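Local coordinates for serpin 2 (Anopheles gambiae, PDB 3PZF), which inhibits clip-domain serine proteases that activate phenoloxidase, forming a covalent complex with CLIPB9, and so holds back melanization in mosquito hemolymph, at residues 161-166 with 334-339; 38-43 with 288-293; 43-48 with 387-392; 110-115 with 175-180. One frame throughout, in Å; residues are numbered along the deposited sequence. Where two conformers were deposited one is given.

Interaction 1 (161-166 with 334-339); sequences GRLREI and FQKAGI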
loop_
_atom_site.group_PDB
_atom_site.type_symbol
_atom_site.label_atom_id
_atom_site.label_comp_id
_atom_site.label_asym_id
_atom_site.label_seq_id
_atom_site.Cartn_x
_atom_site.Cartn_y
_atom_site.Cartn_z
ATOM N N GLY A 161 -8.995 -10.280 11.202
ATOM C CA GLY A 161 -9.538 -11.345 10.379
ATOM C C GLY A 161 -9.830 -10.972 8.924
ATOM O O GLY A 161 -10.349 -11.809 8.161
ATOM N N ARG A 162 -9.494 -9.744 8.525
ATOM C CA ARG A 162 -9.746 -9.299 7.156
ATOM C C ARG A 162 -8.900 -10.135 6.224
ATOM O O ARG A 162 -9.328 -10.470 5.123
ATOM C CB ARG A 162 -9.415 -7.814 6.990
ATOM C CG ARG A 162 -9.615 -7.257 5.567
ATOM C CD ARG A 162 -11.039 -7.457 5.039
ATOM N NE ARG A 162 -11.153 -6.953 3.664
ATOM C CZ ARG A 162 -10.755 -7.625 2.585
ATOM N NH1 ARG A 162 -10.240 -8.850 2.716
ATOM N NH2 ARG A 162 -10.894 -7.087 1.380
ATOM N N LEU A 163 -7.693 -10.467 6.687
ATOM C CA LEU A 163 -6.777 -11.340 5.964
ATOM C C LEU A 163 -6.481 -12.528 6.879
ATOM O O LEU A 163 -6.276 -12.346 8.081
ATOM C CB LEU A 163 -5.447 -10.625 5.658
ATOM C CG LEU A 163 -5.493 -9.270 4.940
ATOM C CD1 LEU A 163 -4.089 -8.699 4.790
ATOM C CD2 LEU A 163 -6.203 -9.397 3.577
ATOM N N ARG A 164 -6.422 -13.725 6.299
ATOM C CA ARG A 164 -6.368 -14.968 7.062
ATOM C C ARG A 164 -5.088 -15.754 6.828
ATOM O O ARG A 164 -4.746 -16.619 7.617
ATOM C CB ARG A 164 -7.544 -15.864 6.665
ATOM C CG ARG A 164 -8.922 -15.276 6.912
ATOM C CD ARG A 164 -9.261 -15.255 8.393
ATOM N NE ARG A 164 -10.618 -14.763 8.627
ATOM C CZ ARG A 164 -11.364 -15.091 9.679
ATOM N NH1 ARG A 164 -10.895 -15.923 10.603
ATOM N NH2 ARG A 164 -12.587 -14.593 9.800
ATOM N N GLU A 165 -4.391 -15.488 5.730
ATOM C CA GLU A 165 -3.172 -16.232 5.450
ATOM C C GLU A 165 -2.345 -15.516 4.417
ATOM O O GLU A 165 -2.857 -14.731 3.612
ATOM C CB GLU A 165 -3.479 -17.640 4.934
ATOM C CG GLU A 165 -4.040 -17.659 3.525
ATOM C CD GLU A 165 -5.519 -17.308 3.487
ATOM O OE1 GLU A 165 -5.964 -16.617 2.536
ATOM O OE2 GLU A 165 -6.241 -17.742 4.412
ATOM N N ILE A 166 -1.059 -15.814 4.426
ATOM C CA ILE A 166 -0.162 -15.174 3.497
ATOM C C ILE A 166 0.907 -16.133 2.983
ATOM O O ILE A 166 1.494 -15.890 1.939
ATOM C CB ILE A 166 0.468 -13.936 4.143
ATOM C CG1 ILE A 166 1.206 -13.097 3.104
ATOM C CG2 ILE A 166 1.424 -14.334 5.273
ATOM C CD1 ILE A 166 1.558 -11.691 3.632
ATOM N N PHE A 334 7.245 -10.816 2.245
ATOM C CA PHE A 334 5.857 -10.969 1.798
ATOM C C PHE A 334 5.045 -9.755 2.235
ATOM O O PHE A 334 5.214 -9.257 3.353
ATOM C CB PHE A 334 5.222 -12.225 2.408
ATOM C CG PHE A 334 5.839 -13.530 1.946
ATOM C CD1 PHE A 334 5.516 -14.067 0.706
ATOM C CD2 PHE A 334 6.692 -14.238 2.775
ATOM C CE1 PHE A 334 6.068 -15.271 0.290
ATOM C CE2 PHE A 334 7.258 -15.440 2.365
ATOM C CZ PHE A 334 6.934 -15.959 1.124
ATOM N N GLN A 335 4.151 -9.275 1.368
ATOM C CA GLN A 335 3.219 -8.247 1.786
ATOM C C GLN A 335 1.823 -8.647 1.334
ATOM O O GLN A 335 1.651 -9.178 0.231
ATOM C CB GLN A 335 3.556 -6.883 1.147
ATOM C CG GLN A 335 2.536 -5.828 1.514
ATOM C CD GLN A 335 2.903 -4.406 1.061
ATOM O OE1 GLN A 335 3.326 -3.560 1.863
ATOM N NE2 GLN A 335 2.677 -4.126 -0.209
ATOM N N LYS A 336 0.827 -8.426 2.177
ATOM C CA LYS A 336 -0.558 -8.656 1.731
ATOM C C LYS A 336 -1.436 -7.513 2.217
ATOM O O LYS A 336 -1.213 -6.947 3.287
ATOM C CB LYS A 336 -1.101 -9.979 2.257
ATOM C CG LYS A 336 -2.507 -10.344 1.700
ATOM C CD LYS A 336 -2.801 -11.876 1.971
ATOM C CE LYS A 336 -4.038 -12.359 1.195
ATOM N NZ LYS A 336 -4.261 -13.875 1.299
ATOM N N ALA A 337 -2.430 -7.165 1.401
ATOM C CA ALA A 337 -3.354 -6.067 1.704
ATOM C C ALA A 337 -4.737 -6.432 1.196
ATOM O O ALA A 337 -4.846 -7.007 0.122
ATOM C CB ALA A 337 -2.896 -4.792 1.015
ATOM N N GLY A 338 -5.778 -6.083 1.944
ATOM C CA GLY A 338 -7.143 -6.223 1.427
ATOM C C GLY A 338 -7.762 -4.843 1.276
ATOM O O GLY A 338 -7.387 -3.912 1.969
ATOM N N ILE A 339 -8.719 -4.691 0.381
ATOM C CA ILE A 339 -9.377 -3.385 0.215
ATOM C C ILE A 339 -10.810 -3.684 -0.184
ATOM O O ILE A 339 -11.069 -4.636 -0.910
ATOM C CB ILE A 339 -8.701 -2.530 -0.858
ATOM C CG1 ILE A 339 -9.282 -1.091 -0.899
ATOM C CG2 ILE A 339 -8.770 -3.230 -2.227
ATOM C CD1 ILE A 339 -8.997 -0.228 0.380
HETATM O O HOH W 1 -6.557 -13.967 3.400
#
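Lys336 NZ is held by two oxygens of Glu165 and a water. Lys336 NZ donates to Glu165 O at 2.8 Å and meets that carbonyl at a C=O...N angle of 158°. Glu165 OE1 adds a longer salt bridge at 3.5 Å from Lys336 NZ, and a water that accepts from NZ and from Arg164 N donates to the same OE1. The lysine chain reaches them fully extended, its CG anti to the backbone N (chi1 -174°), and on the way it passes Ile166 and Leu163, each running the opposite way. Ile166 CD1 presses on Lys336 CB at 3.4 Å, tighter than usual for two carbons, and also touches Phe334 CB; Leu163 CD1 lies 3.8 Å from Lys336 CG. The other methyl of Leu163, CD2, rests against the backbone of Gly338. Over that glycine the Arg162 guanidinium lays one face, directly on the backbone, with Gly338 CA 3.8 Å from Arg162 NH2. At the guanidinium edge NH2 gives a weak bond to Ile339 O, whereas NE forms a salt bridge with Glu347 of the hinge region, which is required for binding to the peptidase. The loop follows helix 144-158 and covers one face of strand 332-341 in the central serpin sheet. With a carbonyl, a carboxylate and a water around it and, weakly and at longer range, Asp291, the ammonium is probably stabilised in its charged form, pinning the loop to the strand.

Interaction 2 (38-43 with 288-293); sequences NSNVVL and FKFDFS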
loop_
_atom_site.group_PDB
_atom_site.type_symbol
_atom_site.label_atom_id
_atom_site.label_comp_id
_atom_site.label_asym_id
_atom_site.label_seq_id
_atom_site.Cartn_x
_atom_site.Cartn_y
_atom_site.Cartn_z
ATOM N N ASN A 38 -2.091 -8.747 -14.455
ATOM C CA ASN A 38 -3.262 -8.401 -15.260
ATOM C C ASN A 38 -4.558 -8.641 -14.506
ATOM O O ASN A 38 -5.504 -9.219 -15.037
ATOM C CB ASN A 38 -3.299 -9.254 -16.541
ATOM C CG ASN A 38 -2.112 -9.003 -17.455
ATOM O OD1 ASN A 38 -1.604 -7.884 -17.546
ATOM N ND2 ASN A 38 -1.669 -10.049 -18.149
ATOM N N SER A 39 -4.592 -8.202 -13.265
ATOM C CA SER A 39 -5.655 -8.536 -12.332
ATOM C C SER A 39 -5.806 -7.315 -11.475
ATOM O O SER A 39 -5.000 -6.418 -11.611
ATOM C CB SER A 39 -5.214 -9.697 -11.447
ATOM O OG SER A 39 -3.976 -9.397 -10.778
ATOM N N ASN A 40 -6.794 -7.277 -10.579
ATOM C CA ASN A 40 -6.817 -6.222 -9.565
ATOM C C ASN A 40 -5.551 -6.314 -8.749
ATOM O O ASN A 40 -5.021 -7.402 -8.532
ATOM C CB ASN A 40 -8.033 -6.355 -8.638
ATOM C CG ASN A 40 -9.335 -6.328 -9.376
ATOM O OD1 ASN A 40 -9.420 -5.782 -10.473
ATOM N ND2 ASN A 40 -10.377 -6.869 -8.760
ATOM N N VAL A 41 -5.045 -5.169 -8.278
ATOM C CA VAL A 41 -3.855 -5.151 -7.446
ATOM C C VAL A 41 -4.130 -4.187 -6.314
ATOM O O VAL A 41 -4.763 -3.156 -6.541
ATOM C CB VAL A 41 -2.620 -4.651 -8.218
ATOM C CG1 VAL A 41 -1.400 -4.484 -7.253
ATOM C CG2 VAL A 41 -2.231 -5.592 -9.350
ATOM N N VAL A 42 -3.650 -4.487 -5.101
ATOM C CA VAL A 42 -3.613 -3.458 -4.051
ATOM C C VAL A 42 -2.360 -3.734 -3.199
ATOM O O VAL A 42 -2.028 -4.890 -2.897
ATOM C CB VAL A 42 -4.912 -3.454 -3.196
ATOM C CG1 VAL A 42 -5.081 -4.768 -2.446
ATOM C CG2 VAL A 42 -4.949 -2.278 -2.227
ATOM N N LEU A 43 -1.620 -2.678 -2.895
ATOM C CA LEU A 43 -0.466 -2.832 -2.019
ATOM C C LEU A 43 -0.280 -1.565 -1.170
ATOM O O LEU A 43 -1.033 -0.587 -1.307
ATOM C CB LEU A 43 0.790 -3.110 -2.866
ATOM C CG LEU A 43 1.239 -1.910 -3.711
ATOM C CD1 LEU A 43 2.792 -1.851 -3.759
ATOM C CD2 LEU A 43 0.667 -1.938 -5.121
ATOM N N PHE A 288 -16.058 -3.004 -4.994
ATOM C CA PHE A 288 -15.109 -4.113 -5.060
ATOM C C PHE A 288 -14.621 -4.508 -3.693
ATOM O O PHE A 288 -14.575 -3.693 -2.758
ATOM C CB PHE A 288 -13.930 -3.812 -6.003
ATOM C CG PHE A 288 -13.180 -2.517 -5.692
ATOM C CD1 PHE A 288 -13.412 -1.347 -6.436
ATOM C CD2 PHE A 288 -12.230 -2.482 -4.676
ATOM C CE1 PHE A 288 -12.688 -0.152 -6.171
ATOM C CE2 PHE A 288 -11.523 -1.294 -4.390
ATOM C CZ PHE A 288 -11.759 -0.123 -5.139
ATOM N N LYS A 289 -14.286 -5.789 -3.580
ATOM C CA LYS A 289 -13.683 -6.341 -2.387
ATOM C C LYS A 289 -12.690 -7.415 -2.812
ATOM O O LYS A 289 -13.069 -8.420 -3.420
ATOM C CB LYS A 289 -14.768 -6.964 -1.508
ATOM C CG LYS A 289 -14.227 -7.689 -0.272
ATOM C CD LYS A 289 -15.344 -8.218 0.585
ATOM C CE LYS A 289 -14.807 -8.735 1.923
ATOM N NZ LYS A 289 -15.903 -9.216 2.822
ATOM N N PHE A 290 -11.409 -7.225 -2.490
ATOM C CA PHE A 290 -10.411 -8.215 -2.882
ATOM C C PHE A 290 -9.150 -8.055 -2.045
ATOM O O PHE A 290 -8.998 -7.106 -1.274
ATOM C CB PHE A 290 -10.053 -8.088 -4.384
ATOM C CG PHE A 290 -9.233 -6.838 -4.745
ATOM C CD1 PHE A 290 -7.842 -6.879 -4.879
ATOM C CD2 PHE A 290 -9.877 -5.626 -5.005
ATOM C CE1 PHE A 290 -7.109 -5.732 -5.229
ATOM C CE2 PHE A 290 -9.163 -4.478 -5.330
ATOM C CZ PHE A 290 -7.777 -4.523 -5.461
ATOM N N ASP A 291 -8.255 -9.013 -2.188
ATOM C CA ASP A 291 -6.964 -8.871 -1.563
ATOM C C ASP A 291 -5.871 -9.263 -2.547
ATOM O O ASP A 291 -6.122 -9.825 -3.616
ATOM C CB ASP A 291 -6.900 -9.662 -0.262
ATOM C CG ASP A 291 -7.303 -11.067 -0.421
ATOM O OD1 ASP A 291 -6.612 -11.800 -1.154
ATOM O OD2 ASP A 291 -8.298 -11.446 0.221
ATOM N N PHE A 292 -4.640 -8.962 -2.178
ATOM C CA PHE A 292 -3.547 -9.112 -3.117
ATOM C C PHE A 292 -2.315 -9.364 -2.262
ATOM O O PHE A 292 -2.058 -8.627 -1.310
ATOM C CB PHE A 292 -3.335 -7.851 -3.970
ATOM C CG PHE A 292 -2.245 -8.013 -4.993
ATOM C CD1 PHE A 292 -2.476 -8.717 -6.169
ATOM C CD2 PHE A 292 -0.958 -7.527 -4.750
ATOM C CE1 PHE A 292 -1.462 -8.900 -7.105
ATOM C CE2 PHE A 292 0.062 -7.713 -5.684
ATOM C CZ PHE A 292 -0.203 -8.396 -6.868
ATOM N N SER A 293 -1.623 -10.450 -2.560
ATOM C CA SER A 293 -0.447 -10.868 -1.802
ATOM C C SER A 293 0.694 -11.046 -2.789
ATOM O O SER A 293 0.471 -11.493 -3.916
ATOM C CB SER A 293 -0.739 -12.197 -1.104
ATOM O OG SER A 293 0.253 -12.498 -0.149
HETATM O O HOH W 2 -0.309 -6.346 -1.210
#
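Strand 41-43 crosses strand 288-293 at -66°, with the two axes 6.0 Å apart at their closest, and Val42 and Phe292 are the nearest pair of CA atoms. Two phenylalanines of strand 288-293 reach across to residues 40-42. Phe290 offers a ring face to Asn40, whose CB sits over the centre, 3.6 Å from the ring centroid, in a CH-pi contact. At the edge of that ring Val41 O lies 3.5 Å from Phe290 CZ, while Val42 CG1 packs obliquely on Phe290 CE1. The amide of Asn40 is turned 53° from the ring, and its OD1 accepts from the backbone of Glu393 and Asn394. In the serpin fold this is where the central sheet, carrying 288-293, packs on the strand pair 41-43 and 386-392, with helix 24-35 beyond. Phe292 has CG anti to its backbone N (chi1 -177°) and runs alongside Val41, whose CG1 stands over its face, 4.0 Å from the ring centroid and offset toward the rim. Val42 slides past Phe292 the opposite way, bringing Val42 CG1 to 3.9 Å from Phe292 CB. One water bridges the backbones, donating to Val42 O at 2.8 Å and to Phe292 O.

Interaction 3 (43-48 with 387-392); sequences LSPFSV and LFAGKI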
loop_
_atom_site.group_PDB
_atom_site.type_symbol
_atom_site.label_atom_id
_atom_site.label_comp_id
_atom_site.label_asym_id
_atom_site.label_seq_id
_atom_site.Cartn_x
_atom_site.Cartn_y
_atom_site.Cartn_z
ATOM N N LEU A 43 -1.620 -2.678 -2.895
ATOM C CA LEU A 43 -0.466 -2.832 -2.019
ATOM C C LEU A 43 -0.280 -1.565 -1.170
ATOM O O LEU A 43 -1.033 -0.587 -1.307
ATOM C CB LEU A 43 0.790 -3.110 -2.866
ATOM C CG LEU A 43 1.239 -1.910 -3.711
ATOM C CD1 LEU A 43 2.792 -1.851 -3.759
ATOM C CD2 LEU A 43 0.667 -1.938 -5.121
ATOM N N SER A 44 0.700 -1.584 -0.277
ATOM C CA SER A 44 0.972 -0.394 0.532
ATOM C C SER A 44 2.405 0.066 0.272
ATOM O O SER A 44 3.342 -0.475 0.846
ATOM C CB SER A 44 0.762 -0.675 2.023
ATOM O OG SER A 44 1.180 0.458 2.795
ATOM N N PRO A 45 2.573 1.058 -0.622
ATOM C CA PRO A 45 3.944 1.451 -0.976
ATOM C C PRO A 45 4.658 2.028 0.225
ATOM O O PRO A 45 5.834 1.736 0.428
ATOM C CB PRO A 45 3.759 2.519 -2.069
ATOM C CG PRO A 45 2.321 2.284 -2.602
ATOM C CD PRO A 45 1.536 1.729 -1.445
ATOM N N PHE A 46 3.967 2.814 1.033
ATOM C CA PHE A 46 4.627 3.362 2.229
ATOM C C PHE A 46 5.150 2.199 3.112
ATOM O O PHE A 46 6.265 2.257 3.643
ATOM C CB PHE A 46 3.656 4.221 3.025
ATOM C CG PHE A 46 4.183 4.609 4.374
ATOM C CD1 PHE A 46 5.228 5.504 4.468
ATOM C CD2 PHE A 46 3.642 4.075 5.541
ATOM C CE1 PHE A 46 5.747 5.866 5.716
ATOM C CE2 PHE A 46 4.148 4.457 6.802
ATOM C CZ PHE A 46 5.206 5.339 6.869
ATOM N N SER A 47 4.359 1.131 3.263
ATOM C CA SER A 47 4.794 0.012 4.115
ATOM C C SER A 47 6.014 -0.658 3.536
ATOM O O SER A 47 6.856 -1.144 4.270
ATOM C CB SER A 47 3.655 -1.013 4.279
ATOM O OG SER A 47 2.614 -0.438 5.064
ATOM N N VAL A 48 6.125 -0.695 2.218
ATOM C CA VAL A 48 7.322 -1.262 1.607
ATOM C C VAL A 48 8.538 -0.454 2.038
ATOM O O VAL A 48 9.594 -1.024 2.321
ATOM C CB VAL A 48 7.242 -1.331 0.072
ATOM C CG1 VAL A 48 8.551 -1.878 -0.520
ATOM C CG2 VAL A 48 6.085 -2.228 -0.357
ATOM N N LEU A 387 -0.526 5.337 1.470
ATOM C CA LEU A 387 -0.765 4.196 2.338
ATOM C C LEU A 387 -1.279 2.968 1.581
ATOM O O LEU A 387 -0.930 1.836 1.919
ATOM C CB LEU A 387 -1.746 4.590 3.439
ATOM C CG LEU A 387 -1.166 5.663 4.380
ATOM C CD1 LEU A 387 -2.305 6.258 5.197
ATOM C CD2 LEU A 387 -0.114 4.970 5.272
ATOM N N PHE A 388 -2.135 3.198 0.583
ATOM C CA PHE A 388 -2.606 2.120 -0.326
ATOM C C PHE A 388 -2.440 2.592 -1.751
ATOM O O PHE A 388 -2.614 3.791 -2.017
ATOM C CB PHE A 388 -4.101 1.820 -0.147
ATOM C CG PHE A 388 -4.434 1.044 1.099
ATOM C CD1 PHE A 388 -4.750 -0.320 1.024
ATOM C CD2 PHE A 388 -4.492 1.684 2.338
ATOM C CE1 PHE A 388 -5.094 -1.021 2.162
ATOM C CE2 PHE A 388 -4.832 0.970 3.487
ATOM C CZ PHE A 388 -5.123 -0.387 3.395
ATOM N N ALA A 389 -2.135 1.679 -2.664
ATOM C CA ALA A 389 -2.175 1.983 -4.107
ATOM C C ALA A 389 -2.697 0.745 -4.806
ATOM O O ALA A 389 -2.392 -0.375 -4.398
ATOM C CB ALA A 389 -0.802 2.314 -4.637
ATOM N N GLY A 390 -3.478 0.905 -5.867
ATOM C CA GLY A 390 -3.983 -0.306 -6.515
ATOM C C GLY A 390 -4.598 0.028 -7.845
ATOM O O GLY A 390 -4.657 1.209 -8.258
ATOM N N LYS A 391 -5.069 -1.010 -8.533
ATOM C CA LYS A 391 -5.832 -0.766 -9.740
ATOM C C LYS A 391 -6.931 -1.789 -9.827
ATOM O O LYS A 391 -6.857 -2.861 -9.236
ATOM C CB LYS A 391 -4.935 -0.836 -10.970
ATOM C CG LYS A 391 -4.252 -2.178 -11.127
ATOM C CD LYS A 391 -3.639 -2.320 -12.499
ATOM C CE LYS A 391 -3.047 -3.730 -12.649
ATOM N NZ LYS A 391 -2.603 -4.023 -14.026
ATOM N N ILE A 392 -7.979 -1.413 -10.540
ATOM C CA ILE A 392 -9.112 -2.300 -10.763
ATOM C C ILE A 392 -9.098 -2.678 -12.226
ATOM O O ILE A 392 -9.190 -1.820 -13.084
ATOM C CB ILE A 392 -10.414 -1.562 -10.427
ATOM C CG1 ILE A 392 -10.465 -1.256 -8.927
ATOM C CG2 ILE A 392 -11.655 -2.368 -10.847
ATOM C CD1 ILE A 392 -10.320 -2.517 -8.028
#
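Leu43 and Ala389 form an antiparallel hydrogen-bonded pair that closes a short strand against strand 387-392, their CA atoms 5.5 Å apart. Leu43 N donates to Ala389 O and Ala389 N to Leu43 O, both at 2.9 Å. Just past the pair the chain turns into helix 45-58, and Ser44 takes over the contact. Ser44 OG, anti to the backbone N (chi1 173°), donates to Leu387 O at 2.7 Å and accepts from both Ser47 OG and Ser47 N. One buried hydroxyl thus ties the last strand to the helix start. The same Leu387 O also receives a CA-H...O contact from Ser44 CA. Pro45 lays its CG against Ala389 CB at 3.7 Å, and the next residue, Phe46, lies beside Leu387, pointing the same way, with Phe46 CD2 3.9 Å from Leu387 CD2. Leu43 CD2 swings back over Ala389 O at 3.5 Å. Helix 24-35 packs on this side, where Val30 touches both Pro45 and Ala389, while Phe388 turns toward Ile183 and Phe185 of strand 177-188. Leu387 and Phe388 together face Ile378 as a classic beta bulge. Ser44 is the N-cap of helix 45-58, and its capping bond to Ser47 N marks a strand-to-helix junction buried at the centre of the serpin fold.

Interaction 4 (110-115 with 175-180); sequences TNFFVD and AVITLV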
loop_
_atom_site.group_PDB
_atom_site.type_symbol
_atom_site.label_atom_id
_atom_site.label_comp_id
_atom_site.label_asym_id
_atom_site.label_seq_id
_atom_site.Cartn_x
_atom_site.Cartn_y
_atom_site.Cartn_z
ATOM N N THR A 110 4.057 -5.457 10.950
ATOM C CA THR A 110 5.278 -5.931 10.323
ATOM C C THR A 110 6.009 -6.828 11.317
ATOM O O THR A 110 6.160 -6.468 12.488
ATOM C CB THR A 110 6.215 -4.727 9.950
ATOM O OG1 THR A 110 5.536 -3.806 9.098
ATOM C CG2 THR A 110 7.506 -5.208 9.254
ATOM N N ASN A 111 6.460 -7.990 10.850
ATOM C CA ASN A 111 7.145 -8.968 11.699
ATOM C C ASN A 111 8.271 -9.661 10.931
ATOM O O ASN A 111 8.048 -10.142 9.820
ATOM C CB ASN A 111 6.135 -10.043 12.158
ATOM C CG ASN A 111 6.566 -10.783 13.422
ATOM O OD1 ASN A 111 7.757 -10.954 13.699
ATOM N ND2 ASN A 111 5.577 -11.262 14.180
ATOM N N PHE A 112 9.456 -9.741 11.527
ATOM C CA PHE A 112 10.468 -10.691 11.071
ATOM C C PHE A 112 10.221 -12.021 11.791
ATOM O O PHE A 112 10.184 -12.057 13.011
ATOM C CB PHE A 112 11.873 -10.272 11.454
ATOM C CG PHE A 112 12.394 -9.049 10.746
ATOM C CD1 PHE A 112 13.243 -9.172 9.655
ATOM C CD2 PHE A 112 12.122 -7.780 11.241
ATOM C CE1 PHE A 112 13.757 -8.029 9.032
ATOM C CE2 PHE A 112 12.663 -6.652 10.641
ATOM C CZ PHE A 112 13.485 -6.784 9.542
ATOM N N PHE A 113 10.055 -13.098 11.039
ATOM C CA PHE A 113 9.960 -14.447 11.614
ATOM C C PHE A 113 11.317 -15.129 11.422
ATOM O O PHE A 113 11.727 -15.417 10.295
ATOM C CB PHE A 113 8.824 -15.223 10.935
ATOM C CG PHE A 113 7.445 -14.659 11.219
ATOM C CD1 PHE A 113 6.801 -14.961 12.409
ATOM C CD2 PHE A 113 6.811 -13.794 10.321
ATOM C CE1 PHE A 113 5.558 -14.454 12.693
ATOM C CE2 PHE A 113 5.556 -13.280 10.602
ATOM C CZ PHE A 113 4.928 -13.604 11.785
ATOM N N VAL A 114 12.017 -15.381 12.530
ATOM C CA VAL A 114 13.431 -15.685 12.492
ATOM C C VAL A 114 13.602 -17.110 12.961
ATOM O O VAL A 114 12.966 -17.499 13.931
ATOM C CB VAL A 114 14.210 -14.720 13.422
ATOM C CG1 VAL A 114 15.671 -15.007 13.385
ATOM C CG2 VAL A 114 13.952 -13.240 13.000
ATOM N N ASP A 115 14.440 -17.880 12.264
ATOM C CA ASP A 115 14.681 -19.298 12.602
ATOM C C ASP A 115 15.274 -19.447 14.007
ATOM O O ASP A 115 15.909 -18.518 14.519
ATOM C CB ASP A 115 15.612 -19.953 11.562
ATOM C CG ASP A 115 15.442 -21.478 11.481
ATOM O OD1 ASP A 115 14.528 -22.036 12.117
ATOM O OD2 ASP A 115 16.223 -22.129 10.759
ATOM N N ALA A 175 13.828 -21.115 3.989
ATOM C CA ALA A 175 13.842 -19.811 4.651
ATOM C C ALA A 175 14.553 -19.864 5.995
ATOM O O ALA A 175 14.555 -20.887 6.685
ATOM C CB ALA A 175 12.422 -19.293 4.839
ATOM N N VAL A 176 15.142 -18.727 6.346
ATOM C CA VAL A 176 15.847 -18.532 7.585
ATOM C C VAL A 176 15.265 -17.292 8.283
ATOM O O VAL A 176 15.109 -17.267 9.503
ATOM C CB VAL A 176 17.353 -18.345 7.310
ATOM C CG1 VAL A 176 18.049 -17.808 8.509
ATOM C CG2 VAL A 176 17.972 -19.668 6.874
ATOM N N ILE A 177 14.947 -16.268 7.495
ATOM C CA ILE A 177 14.272 -15.075 7.997
ATOM C C ILE A 177 13.232 -14.668 6.950
ATOM O O ILE A 177 13.569 -14.506 5.783
ATOM C CB ILE A 177 15.254 -13.897 8.236
ATOM C CG1 ILE A 177 16.203 -14.216 9.392
ATOM C CG2 ILE A 177 14.476 -12.606 8.515
ATOM C CD1 ILE A 177 17.267 -13.187 9.592
ATOM N N THR A 178 11.972 -14.545 7.361
ATOM C CA THR A 178 10.912 -14.099 6.466
ATOM C C THR A 178 10.366 -12.809 7.051
ATOM O O THR A 178 10.119 -12.723 8.249
ATOM C CB THR A 178 9.782 -15.127 6.341
ATOM O OG1 THR A 178 10.320 -16.383 5.884
ATOM C CG2 THR A 178 8.742 -14.672 5.323
ATOM N N LEU A 179 10.213 -11.796 6.211
ATOM C CA LEU A 179 9.790 -10.494 6.680
ATOM C C LEU A 179 8.394 -10.340 6.109
ATOM O O LEU A 179 8.226 -10.436 4.896
ATOM C CB LEU A 179 10.718 -9.411 6.122
ATOM C CG LEU A 179 10.349 -7.952 6.403
ATOM C CD1 LEU A 179 10.105 -7.693 7.881
ATOM C CD2 LEU A 179 11.453 -7.006 5.889
ATOM N N VAL A 180 7.404 -10.100 6.969
ATOM C CA VAL A 180 5.997 -10.109 6.551
ATOM C C VAL A 180 5.377 -8.784 6.922
ATOM O O VAL A 180 5.577 -8.307 8.024
ATOM C CB VAL A 180 5.224 -11.245 7.264
ATOM C CG1 VAL A 180 3.742 -11.227 6.856
ATOM C CG2 VAL A 180 5.827 -12.584 6.914
#
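Leu179 lies over the Phe112 ring; from its CB, CG goes anti to the backbone N (chi1 174°), carrying the branch alongside Phe112, the two side chains pointing the same way. At the tip Leu179 CD1 is centred over the ring, 3.6 Å from the Phe112 centroid and only 1° off the normal, a CH-pi contact almost directly above the middle; Leu179 CD1 also lies 3.7 Å from Asn111 O and 3.8 Å from Thr110 CG2. CD2 meets the rim atoms CE1 and CZ of the same ring. At the ring edge, near its plane, Ile177 CG2 approaches Phe112 CD1 to 3.8 Å, and Ile177 CG1 packs beside Val114 CG1. The face bearing Phe113 has its own pairing, in which Val180 CG2 touches the edge of the Phe113 ring at CD2, 3.7 Å away. The strands that carry them run antiparallel, 168° apart, with Asn111-Val180 and Phe113-Thr178 as hydrogen-bonded pairs and Phe112-Leu179 and Val114-Ile177 as non-hydrogen-bonded ones. Phe113 N donates to Thr178 O at 2.8 Å. Asp115 N extends the pairing to Val176 O. Tyr141 fastens this end, its OH bonding to Phe113 O and Thr178 OG1 and its N to Asp115 OD1. Strand 134-139 pairs with the far side of 105-115, helix 45-58 packs on the face of Phe112 and Leu179, and helix 144-158 lies against Phe113 and Val180, with Trp154 edge-to-face on Phe113.

Interactions 1, 2 and 3 cluster in the middle of the serpin fold, their centres 10 to 13 Å apart. Interaction 4 lies farther out, about 24 Å from interaction 2 and 21 Å from interaction 3 between centres, but it touches interaction 1, about 16 Å away between centres. Strand 332-341 of interaction 1 has strand 277-295 of interaction 2 on one side and strand 177-188 of interaction 4 on the other. Interactions 2 and 3 share Leu43: the first packs strand 41-43 on strand 277-295, the second pairs it with strand 386-392. Along the chain interaction 4 is nested within the loops closed by both. In inhibitory serpins the central sheet takes up the reactive-centre loop after cleavage.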